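Local coordinates for protein putative glycyl-glycine endopeptidase lytM (Ruminococcus gnavus, PDB 3NYY) that is probably a membrane-associated metalloendopeptidase of the M23 family, a putative glycyl-glycine endopeptidase like LytM, at residues A[79-82]-A[83-87]; A[222-226]-A[227-231]; A[62-65]-A[66-69]; A[26-29]-A[30-34]. One frame throughout, in Å; residues are numbered along the deposited sequence.

Contacts 1, 3 and 4 are turns of helix in the N-terminal region; contact 2 is the tip of a beta hairpin in the M23 peptidase part. Contact 1 joins the two regions: Ala86 CB packs 3.7 Å from Leu223 CD2 of contact 2, and the centres of the two contacts lie about 13 Å apart. Contacts 3 and 4 meet where Phe64 CD2 comes 3.3 Å from Tyr30 OH, with centres about 15 Å apart. Contacts 1 and 3 do not touch, their nearest atoms being about 5 Å apart, yet both reach the same sulfate ion, probably an acquisition from the crystallisation liquor. Contacts 2 and 3 are the most distant, about 29 Å between centres.

Contact 1 (A[79-82]-A[83-87]); sequences AYVQ and SCRAI. With SO4 (sulfate ion), chain F.
Helix 77-88, within the LytM N-terminal region, carries two i to i+4 pairs on different sides of one turn: Val81 with Arg85, and Tyr80 with Cys84. CG2 of Val81 sits over the centre of the Arg85 guanidinium, 3.6 Å above its plane, so the flat charged group rests on a methyl. The arginine chain runs extended from CG to NE, which carries its head back along the helix to this methyl and to a sulfate ion. The sulfur of that ion lies in the guanidinium plane, at its edge; its O1 accepts from both NH1 (3.0 Å) and NH2 (2.9 Å) of Arg85, and O2 takes a second bond from NH1. Around the helix, Cys84 SG stands over one face of the Tyr80 ring, 4.0 Å from the centroid and shifted toward the rim, a sulfur-aromatic contact. Tyr80 OH is bound to the carbonyl of Gly42 in helix 37-48. Beneath both pairs run the helical bonds, the straightest being Arg85 N to Val81 O (2.8 Å, 168°). Arg85 NH2 also forms a salt bridge with Asp36, and Trp77 donates to the sulfate, so the guanidinium is probably held fast in rotation, with its positive charge shared between two anions.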
loop_
_atom_site.group_PDB
_atom_site.type_symbol
_atom_site.label_atom_id
_atom_site.label_comp_id
_atom_site.label_asym_id
_atom_site.label_seq_id
_atom_site.Cartn_x
_atom_site.Cartn_y
_atom_site.Cartn_z
ATOM N N ALA A 79 -33.090 1.261 2.623
ATOM C CA ALA A 79 -32.038 0.265 2.934
ATOM C C ALA A 79 -30.670 0.686 2.413
ATOM O O ALA A 79 -29.656 0.472 3.077
ATOM C CB ALA A 79 -32.421 -1.118 2.374
ATOM N N TYR A 80 -30.661 1.245 1.206
ATOM C CA TYR A 80 -29.448 1.678 0.566
ATOM C C TYR A 80 -28.740 2.786 1.291
ATOM O O TYR A 80 -27.531 2.691 1.519
ATOM C CB TYR A 80 -29.735 2.123 -0.853
ATOM C CG TYR A 80 -28.621 2.815 -1.579
ATOM C CD1 TYR A 80 -27.474 2.134 -1.960
ATOM C CD2 TYR A 80 -28.691 4.151 -1.899
ATOM C CE1 TYR A 80 -26.461 2.755 -2.664
ATOM C CE2 TYR A 80 -27.703 4.782 -2.618
ATOM C CZ TYR A 80 -26.572 4.090 -3.006
ATOM O OH TYR A 80 -25.552 4.663 -3.728
ATOM N N VAL A 81 -29.470 3.837 1.652
ATOM C CA VAL A 81 -28.828 4.961 2.348
ATOM C C VAL A 81 -28.368 4.531 3.772
ATOM O O VAL A 81 -27.368 5.041 4.285
ATOM C CB VAL A 81 -29.710 6.237 2.397
ATOM C CG1 VAL A 81 -30.974 6.071 3.330
ATOM C CG2 VAL A 81 -28.856 7.464 2.778
ATOM N N GLN A 82 -29.085 3.590 4.376
ATOM C CA GLN A 82 -28.669 3.086 5.690
ATOM C C GLN A 82 -27.312 2.396 5.537
ATOM O O GLN A 82 -26.449 2.585 6.407
ATOM C CB GLN A 82 -29.693 2.134 6.290
ATOM C CG GLN A 82 -29.255 1.472 7.585
ATOM C CD GLN A 82 -30.321 0.515 8.090
ATOM O OE1 GLN A 82 -30.803 -0.344 7.350
ATOM N NE2 GLN A 82 -30.731 0.691 9.339
ATOM N N SER A 83 -27.105 1.612 4.445
ATOM C CA SER A 83 -25.825 0.963 4.210
ATOM C C SER A 83 -24.696 1.989 4.008
ATOM O O SER A 83 -23.608 1.842 4.585
ATOM C CB SER A 83 -25.869 -0.037 3.039
ATOM O OG SER A 83 -26.812 -1.066 3.329
ATOM N N CYS A 84 -24.963 3.031 3.213
ATOM C CA CYS A 84 -23.985 4.094 2.984
ATOM C C CYS A 84 -23.654 4.802 4.306
ATOM O O CYS A 84 -22.470 4.992 4.611
ATOM C CB CYS A 84 -24.486 5.105 1.977
ATOM S SG CYS A 84 -24.784 4.428 0.320
ATOM N N ARG A 85 -24.671 5.167 5.081
ATOM C CA ARG A 85 -24.413 5.834 6.359
ATOM C C ARG A 85 -23.714 4.924 7.382
ATOM O O ARG A 85 -22.898 5.379 8.188
ATOM C CB ARG A 85 -25.711 6.390 6.937
ATOM C CG ARG A 85 -26.276 7.596 6.163
ATOM C CD ARG A 85 -27.528 8.026 6.854
ATOM N NE ARG A 85 -28.070 9.218 6.220
ATOM C CZ ARG A 85 -29.322 9.392 5.813
ATOM N NH1 ARG A 85 -30.250 8.457 5.967
ATOM N NH2 ARG A 85 -29.663 10.553 5.246
ATOM N N ALA A 86 -23.976 3.614 7.316
ATOM C CA ALA A 86 -23.329 2.674 8.244
ATOM C C ALA A 86 -21.801 2.704 8.024
ATOM O O ALA A 86 -21.050 2.573 8.986
ATOM C CB ALA A 86 -23.864 1.259 8.043
ATOM N N ILE A 87 -21.330 2.850 6.781
ATOM C CA ILE A 87 -19.906 2.926 6.478
ATOM C C ILE A 87 -19.316 4.290 6.854
ATOM O O ILE A 87 -18.228 4.364 7.415
ATOM C CB ILE A 87 -19.627 2.631 5.005
ATOM C CG1 ILE A 87 -20.053 1.208 4.678
ATOM C CG2 ILE A 87 -18.124 2.804 4.571
ATOM C CD1 ILE A 87 -20.136 0.981 3.176
HETATM S S SO4 F . -33.390 9.735 4.712
HETATM O O1 SO4 F . -32.109 9.692 3.999
HETATM O O2 SO4 F . -33.389 8.724 5.763
HETATM O O3 SO4 F . -33.563 11.062 5.269
HETATM O O4 SO4 F . -34.398 9.417 3.698
#

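Contact 2 (A[222-226]-A[227-231]); sequences YLKEG and TEEIS
Tyr222 and Ser231 form an antiparallel non-hydrogen-bonded pair in the hairpin of strands 216-225 and 228-232. The tyrosine ring's CE2 meets Ser231 CB at 3.6 Å, while CD2 lies beside the serine backbone nitrogen. With CG anti to the carbonyl carbon (chi1 -65°), the ring leans across to the partner strand. This is the tight end, and the hydrogen-bonded pair of Leu223 and Ile230 reinforces it: Leu223 N donates to Ile230 O (3.0 Å) and Ile230 N returns a bond to Leu223 O (2.8 Å). Tyr222 OH is hydrogen-bonded to Gly124 O. A phenylalanine here has no hydroxyl, and Gly124 O would probably be left without this donor and the ring less firmly tethered.

The loose side is that of the exposed side chains Glu229 and Lys224, for the backbone stays firmly paired up to the turn. Glu229, bent at chi2, folds back so that OE1 comes 3.6 Å from Tyr222 CB, and one water bridges OE1 to Tyr222 O. Glu229 OE2 lies beside the aliphatic chain of Lys224, but Lys224 NZ remains 4.9 Å from OE2, too distant for a salt bridge. A type II' turn runs from Glu225 to Glu228, with Gly226 at positive phi. Glu225 N donates nearly straight to Glu228 O (2.8 Å, 166°), whereas Glu228 N approaches Glu225 O from above the carbonyl plane. On the face opposite Tyr222, Leu223 packs against Ser83, Ala86 and Ile87, and Ile230 and Glu225 lie against Val13, so the hairpin, itself part of the peptidase sheet, turns the Leu223 face to helix 77-88 of the N-terminal region.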
loop_
_atom_site.group_PDB
_atom_site.type_symbol
_atom_site.label_atom_id
_atom_site.label_comp_id
_atom_site.label_asym_id
_atom_site.label_seq_id
_atom_site.Cartn_x
_atom_site.Cartn_y
_atom_site.Cartn_z
ATOM N N TYR A 222 -17.550 -4.425 7.790
ATOM C CA TYR A 222 -18.503 -5.438 7.348
ATOM C C TYR A 222 -19.939 -4.988 7.576
ATOM O O TYR A 222 -20.293 -4.470 8.658
ATOM C CB TYR A 222 -18.309 -6.777 8.097
ATOM C CG TYR A 222 -16.995 -7.457 7.819
ATOM C CD1 TYR A 222 -15.823 -6.994 8.406
ATOM C CD2 TYR A 222 -16.911 -8.534 6.945
ATOM C CE1 TYR A 222 -14.610 -7.618 8.165
ATOM C CE2 TYR A 222 -15.687 -9.165 6.693
ATOM C CZ TYR A 222 -14.553 -8.700 7.312
ATOM O OH TYR A 222 -13.325 -9.330 7.029
ATOM N N LEU A 223 -20.773 -5.239 6.570
ATOM C CA LEU A 223 -22.218 -5.033 6.672
ATOM C C LEU A 223 -22.915 -6.348 6.467
ATOM O O LEU A 223 -22.512 -7.147 5.651
ATOM C CB LEU A 223 -22.675 -4.071 5.581
ATOM C CG LEU A 223 -22.167 -2.614 5.681
ATOM C CD1 LEU A 223 -22.720 -1.795 4.467
ATOM C CD2 LEU A 223 -22.517 -2.027 6.980
ATOM N N LYS A 224 -23.984 -6.547 7.215
ATOM C CA LYS A 224 -24.735 -7.790 7.160
ATOM C C LYS A 224 -25.784 -7.730 6.059
ATOM O O LYS A 224 -26.503 -6.743 5.933
ATOM C CB LYS A 224 -25.331 -8.093 8.527
ATOM C CG LYS A 224 -25.578 -9.605 8.719
ATOM C CD LYS A 224 -25.819 -9.997 10.173
ATOM C CE LYS A 224 -26.079 -11.510 10.278
ATOM N NZ LYS A 224 -26.390 -11.883 11.702
ATOM N N GLU A 225 -25.822 -8.761 5.209
ATOM C CA GLU A 225 -26.831 -8.894 4.164
ATOM C C GLU A 225 -27.372 -10.312 4.253
ATOM O O GLU A 225 -26.632 -11.304 4.107
ATOM C CB GLU A 225 -26.236 -8.624 2.795
ATOM C CG GLU A 225 -27.269 -8.656 1.692
ATOM C CD GLU A 225 -26.710 -8.262 0.312
ATOM O OE1 GLU A 225 -26.666 -7.060 0.013
ATOM O OE2 GLU A 225 -26.332 -9.153 -0.464
ATOM N N GLY A 226 -28.650 -10.430 4.584
ATOM C CA GLY A 226 -29.177 -11.720 4.976
ATOM C C GLY A 226 -28.400 -12.201 6.205
ATOM O O GLY A 226 -28.120 -11.439 7.153
ATOM N N THR A 227 -27.999 -13.463 6.186
ATOM C CA THR A 227 -27.212 -13.991 7.294
ATOM C C THR A 227 -25.705 -13.724 7.153
ATOM O O THR A 227 -24.926 -14.104 8.031
ATOM C CB THR A 227 -27.349 -15.524 7.381
ATOM O OG1 THR A 227 -26.792 -16.094 6.178
ATOM C CG2 THR A 227 -28.793 -15.976 7.527
ATOM N N GLU A 228 -25.265 -13.132 6.055
ATOM C CA GLU A 228 -23.840 -13.034 5.752
ATOM C C GLU A 228 -23.229 -11.686 6.123
ATOM O O GLU A 228 -23.825 -10.650 5.882
ATOM C CB GLU A 228 -23.651 -13.270 4.254
ATOM C CG GLU A 228 -22.211 -13.465 3.805
ATOM C CD GLU A 228 -22.095 -13.518 2.291
ATOM O OE1 GLU A 228 -23.132 -13.342 1.611
ATOM O OE2 GLU A 228 -20.949 -13.697 1.803
ATOM N N GLU A 229 -21.998 -11.712 6.664
ATOM C CA GLU A 229 -21.239 -10.483 6.881
ATOM C C GLU A 229 -20.416 -10.278 5.636
ATOM O O GLU A 229 -19.684 -11.184 5.228
ATOM C CB GLU A 229 -20.342 -10.614 8.103
ATOM C CG GLU A 229 -21.144 -10.695 9.410
ATOM C CD GLU A 229 -21.608 -9.377 9.907
ATOM O OE1 GLU A 229 -21.387 -8.363 9.230
ATOM O OE2 GLU A 229 -22.256 -9.341 10.964
ATOM N N ILE A 230 -20.574 -9.108 5.023
ATOM C CA ILE A 230 -19.978 -8.764 3.720
ATOM C C ILE A 230 -18.940 -7.681 3.941
ATOM O O ILE A 230 -19.283 -6.603 4.420
ATOM C CB ILE A 230 -21.028 -8.170 2.715
ATOM C CG1 ILE A 230 -22.261 -9.071 2.585
ATOM C CG2 ILE A 230 -20.409 -7.848 1.329
ATOM C CD1 ILE A 230 -21.975 -10.432 2.002
ATOM N N SER A 231 -17.702 -7.941 3.548
ATOM C CA SER A 231 -16.687 -6.906 3.611
ATOM C C SER A 231 -16.887 -5.842 2.513
ATOM O O SER A 231 -17.285 -6.140 1.378
ATOM C CB SER A 231 -15.295 -7.535 3.481
ATOM O OG SER A 231 -15.149 -8.213 2.220
HETATM O O HOH W 1 -22.213 -5.879 10.103
#

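Contact 3 (A[62-65]-A[66-69]); sequences SGFQ and KLYR. With SO4 (sulfate ion), chain F; SO4 (sulfate ion), chain G.
Two sulfate sites, both probably filled from the crystallisation liquor, lie one at the N-terminal turn of helix 61-71, the other beside the Tyr68 side chain, where Gln65 runs alongside Tyr68 pointing the same way. The amide NE2 of Gln65 comes 3.6 Å from Tyr68 CD2, its plane turned 57° from the ring. A bend at chi2 (68°) swings the amide to this place; its OE1 accepts from Arg39, while NE2 donates to a water that also accepts from Arg69 NH1. One i to i+4 step is thus bridged by solvent. Tyr68 itself reaches one sulfate: O4 lies in the ring plane at its edge, and OH is 2.9 Å from O3, a weak bond whose proton is not settled. Tyr68 OH also accepts a bond from Arg72. Were Tyr68 cut back to an alanine, Arg72 would be likely to lose this hydroxyl partner and the Gln65 amide the ring beside it. At the N-terminal turn Ser62 N donates to O4 of the second sulfate (2.7 Å). On the inner side, Phe64 CD1 meets Leu67 CD1 at 4.2 Å. Such anion binding by a backbone N-H in the first turn, followed by regular bonds like Tyr68 N to Phe64 O (2.8 Å), is typical of an alpha-helix N-terminus.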
loop_
_atom_site.group_PDB
_atom_site.type_symbol
_atom_site.label_atom_id
_atom_site.label_comp_id
_atom_site.label_asym_id
_atom_site.label_seq_id
_atom_site.Cartn_x
_atom_site.Cartn_y
_atom_site.Cartn_z
ATOM N N SER A 62 -26.288 22.160 -2.599
ATOM C CA SER A 62 -27.580 22.329 -3.257
ATOM C C SER A 62 -27.824 21.241 -4.323
ATOM O O SER A 62 -28.944 20.816 -4.514
ATOM C CB SER A 62 -27.712 23.707 -3.897
ATOM O OG SER A 62 -26.598 23.979 -4.716
ATOM N N GLY A 63 -26.764 20.818 -5.007
ATOM C CA GLY A 63 -26.861 19.716 -5.974
ATOM C C GLY A 63 -27.304 18.423 -5.295
ATOM O O GLY A 63 -28.180 17.730 -5.786
ATOM N N PHE A 64 -26.734 18.142 -4.128
ATOM C CA PHE A 64 -27.072 16.924 -3.383
ATOM C C PHE A 64 -28.426 16.991 -2.746
ATOM O O PHE A 64 -29.137 15.994 -2.722
ATOM C CB PHE A 64 -25.989 16.555 -2.361
ATOM C CG PHE A 64 -24.776 15.953 -3.012
ATOM C CD1 PHE A 64 -24.866 14.701 -3.667
ATOM C CD2 PHE A 64 -23.597 16.648 -3.097
ATOM C CE1 PHE A 64 -23.748 14.191 -4.331
ATOM C CE2 PHE A 64 -22.507 16.111 -3.744
ATOM C CZ PHE A 64 -22.595 14.879 -4.344
ATOM N N GLN A 65 -28.837 18.166 -2.279
ATOM C CA GLN A 65 -30.179 18.276 -1.736
ATOM C C GLN A 65 -31.259 18.013 -2.792
ATOM O O GLN A 65 -32.292 17.386 -2.517
ATOM C CB GLN A 65 -30.390 19.640 -1.051
ATOM C CG GLN A 65 -31.653 19.693 -0.212
ATOM C CD GLN A 65 -31.589 18.783 1.026
ATOM O OE1 GLN A 65 -30.504 18.463 1.533
ATOM N NE2 GLN A 65 -32.759 18.394 1.532
ATOM N N LYS A 66 -31.021 18.514 -4.002
ATOM C CA LYS A 66 -31.878 18.248 -5.145
ATOM C C LYS A 66 -31.982 16.740 -5.451
ATOM O O LYS A 66 -33.076 16.202 -5.610
ATOM C CB LYS A 66 -31.340 19.025 -6.353
ATOM C CG LYS A 66 -32.200 18.977 -7.600
ATOM C CD LYS A 66 -31.493 19.745 -8.724
ATOM C CE LYS A 66 -32.285 19.782 -10.021
ATOM N NZ LYS A 66 -33.274 20.893 -9.997
ATOM N N LEU A 67 -30.829 16.074 -5.515
ATOM C CA LEU A 67 -30.788 14.615 -5.719
ATOM C C LEU A 67 -31.487 13.900 -4.610
ATOM O O LEU A 67 -32.193 12.944 -4.853
ATOM C CB LEU A 67 -29.360 14.113 -5.834
ATOM C CG LEU A 67 -28.657 14.448 -7.144
ATOM C CD1 LEU A 67 -27.142 14.158 -7.117
ATOM C CD2 LEU A 67 -29.373 13.751 -8.320
ATOM N N TYR A 68 -31.266 14.320 -3.365
ATOM C CA TYR A 68 -31.958 13.697 -2.247
ATOM C C TYR A 68 -33.496 13.736 -2.388
ATOM O O TYR A 68 -34.191 12.724 -2.198
ATOM C CB TYR A 68 -31.541 14.360 -0.928
ATOM C CG TYR A 68 -32.392 13.940 0.248
ATOM C CD1 TYR A 68 -32.397 12.609 0.725
ATOM C CD2 TYR A 68 -33.223 14.862 0.877
ATOM C CE1 TYR A 68 -33.224 12.230 1.819
ATOM C CE2 TYR A 68 -34.054 14.490 1.958
ATOM C CZ TYR A 68 -34.036 13.171 2.421
ATOM O OH TYR A 68 -34.860 12.880 3.492
ATOM N N ARG A 69 -34.025 14.892 -2.747
ATOM C CA ARG A 69 -35.493 15.029 -2.844
ATOM C C ARG A 69 -36.099 14.131 -3.936
ATOM O O ARG A 69 -37.239 13.696 -3.825
ATOM C CB ARG A 69 -35.892 16.486 -2.990
ATOM C CG ARG A 69 -35.670 17.278 -1.667
ATOM C CD ARG A 69 -36.420 16.696 -0.428
ATOM N NE ARG A 69 -37.892 16.824 -0.463
ATOM C CZ ARG A 69 -38.575 17.953 -0.211
ATOM N NH1 ARG A 69 -37.952 19.094 0.096
ATOM N NH2 ARG A 69 -39.906 17.950 -0.274
HETATM S S SO4 F . -33.390 9.735 4.712
HETATM O O1 SO4 F . -32.109 9.692 3.999
HETATM O O2 SO4 F . -33.389 8.724 5.763
HETATM O O3 SO4 F . -33.563 11.062 5.269
HETATM O O4 SO4 F . -34.398 9.417 3.698
HETATM S S SO4 G . -24.299 25.698 -2.376
HETATM O O1 SO4 G . -22.882 25.619 -2.754
HETATM O O2 SO4 G . -24.489 25.699 -0.920
HETATM O O3 SO4 G . -24.838 26.934 -2.930
HETATM O O4 SO4 G . -24.982 24.533 -2.913
HETATM O O HOH W 2 -35.220 19.621 0.669
#

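Contact 4 (A[26-29]-A[30-34]); sequences TMQV and YLKQA
The backbone of helix 25-31 keeps i to i+4 bonds from Tyr30 N to Thr26 O and Leu31 N to Met27 O (2.8 Å), then slackens: Lys32 N makes only weak bonds to Gln28 O and Val29 O, and a type I turn follows from Leu31 to Ala34. Met27, deposited as selenomethionine, has two conformers, and its contacts here hold for the modelled one. Its selenium is 4.0 Å from Tyr30 CD2, at an angle to the ring (55° off the normal), an oblique Met-aromatic contact. Three residues apart, the two stand on one flank, and with CG anti to the backbone N in both they run out side by side. One turn on, Met27 CG packs 4.0 Å from Leu31 CD1, and Leu31 CG presses against the Met27 carbonyl oxygen at 3.2 Å.

The flank bearing Gln28 and Lys32 is polar. Gln28 OE1 comes 3.9 Å from Lys32 NZ, a proximity rather than a bond; each polar end looks elsewhere, Gln28 NE2 to the carbonyl of Pro236 and Lys32 NZ to the carboxylate of Glu242, in a salt bridge. Val29 O also takes a bond from a water, at 2.6 Å.

Within the fold the apolar flank is covered by two helices: on helix 37-48 Met27 reaches Tyr44, Leu31 touches Pro37 and Val41, and the Tyr30 hydroxyl bonds Asp40, while the Tyr30 ring meets Phe64 of helix 61-71. Across the polar flank, Gln28 packs on Arg239 and Tyr240 of helix 235-240.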
loop_
_atom_site.group_PDB
_atom_site.type_symbol
_atom_site.label_atom_id
_atom_site.label_comp_id
_atom_site.label_asym_id
_atom_site.label_seq_id
_atom_site.Cartn_x
_atom_site.Cartn_y
_atom_site.Cartn_z
ATOM N N THR A 26 -12.454 14.623 -6.500
ATOM C CA THR A 26 -13.459 15.710 -6.388
ATOM C C THR A 26 -14.438 15.415 -5.259
ATOM O O THR A 26 -14.720 16.256 -4.396
ATOM C CB THR A 26 -14.227 15.894 -7.719
ATOM O OG1 THR A 26 -13.297 16.358 -8.701
ATOM C CG2 THR A 26 -15.369 16.901 -7.599
HETATM N N MSE A 27 -14.942 14.181 -5.255
HETATM C CA MSE A 27 -15.850 13.742 -4.211
HETATM C C MSE A 27 -15.143 13.633 -2.846
HETATM O O MSE A 27 -15.740 13.932 -1.822
HETATM C CB MSE A 27 -16.513 12.424 -4.648
HETATM C CG MSE A 27 -17.742 12.048 -3.887
HETATM SE SE MSE A 27 -19.088 13.435 -3.890
HETATM C CE MSE A 27 -18.737 14.231 -5.575
ATOM N N GLN A 28 -13.874 13.202 -2.803
ATOM C CA GLN A 28 -13.174 13.169 -1.510
ATOM C C GLN A 28 -13.071 14.559 -0.880
ATOM O O GLN A 28 -13.296 14.720 0.305
ATOM C CB GLN A 28 -11.769 12.547 -1.597
ATOM C CG GLN A 28 -11.788 11.044 -1.513
ATOM C CD GLN A 28 -12.118 10.476 -0.126
ATOM O OE1 GLN A 28 -12.224 11.196 0.869
ATOM N NE2 GLN A 28 -12.232 9.163 -0.070
ATOM N N VAL A 29 -12.776 15.562 -1.697
ATOM C CA VAL A 29 -12.719 16.921 -1.197
ATOM C C VAL A 29 -14.094 17.332 -0.691
ATOM O O VAL A 29 -14.216 17.895 0.397
ATOM C CB VAL A 29 -12.247 17.907 -2.290
ATOM C CG1 VAL A 29 -12.398 19.373 -1.826
ATOM C CG2 VAL A 29 -10.786 17.601 -2.743
ATOM N N TYR A 30 -15.139 16.986 -1.454
ATOM C CA TYR A 30 -16.490 17.393 -1.068
ATOM C C TYR A 30 -16.897 16.739 0.233
ATOM O O TYR A 30 -17.491 17.378 1.103
ATOM C CB TYR A 30 -17.497 17.106 -2.202
ATOM C CG TYR A 30 -18.912 17.338 -1.706
ATOM C CD1 TYR A 30 -19.500 18.592 -1.740
ATOM C CD2 TYR A 30 -19.607 16.292 -1.126
ATOM C CE1 TYR A 30 -20.792 18.767 -1.222
ATOM C CE2 TYR A 30 -20.819 16.455 -0.590
ATOM C CZ TYR A 30 -21.426 17.670 -0.652
ATOM O OH TYR A 30 -22.684 17.748 -0.086
ATOM N N LEU A 31 -16.596 15.453 0.375
ATOM C CA LEU A 31 -17.075 14.674 1.529
ATOM C C LEU A 31 -16.546 15.178 2.865
ATOM O O LEU A 31 -17.250 15.117 3.861
ATOM C CB LEU A 31 -16.792 13.180 1.317
ATOM C CG LEU A 31 -17.729 12.524 0.308
ATOM C CD1 LEU A 31 -17.198 11.096 -0.048
ATOM C CD2 LEU A 31 -19.194 12.450 0.805
ATOM N N LYS A 32 -15.354 15.745 2.860
ATOM C CA LYS A 32 -14.783 16.280 4.112
ATOM C C LYS A 32 -15.618 17.417 4.720
ATOM O O LYS A 32 -15.498 17.678 5.924
ATOM C CB LYS A 32 -13.386 16.827 3.900
ATOM C CG LYS A 32 -12.361 15.845 3.349
ATOM C CD LYS A 32 -11.707 14.960 4.389
ATOM C CE LYS A 32 -10.237 14.653 3.973
ATOM N NZ LYS A 32 -10.101 13.953 2.636
ATOM N N GLN A 33 -16.414 18.096 3.889
ATOM C CA GLN A 33 -17.244 19.209 4.360
ATOM C C GLN A 33 -18.730 18.872 4.424
ATOM O O GLN A 33 -19.553 19.731 4.729
ATOM C CB GLN A 33 -17.002 20.429 3.467
ATOM C CG GLN A 33 -15.532 20.825 3.405
ATOM C CD GLN A 33 -14.914 20.964 4.778
ATOM O OE1 GLN A 33 -15.425 21.691 5.630
ATOM N NE2 GLN A 33 -13.808 20.265 5.004
ATOM N N ALA A 34 -19.094 17.612 4.147
ATOM C CA ALA A 34 -20.491 17.247 4.036
ATOM C C ALA A 34 -21.044 16.909 5.406
ATOM O O ALA A 34 -20.423 16.179 6.129
ATOM C CB ALA A 34 -20.649 16.037 3.104
HETATM O O HOH W 3 -12.688 19.327 1.903
#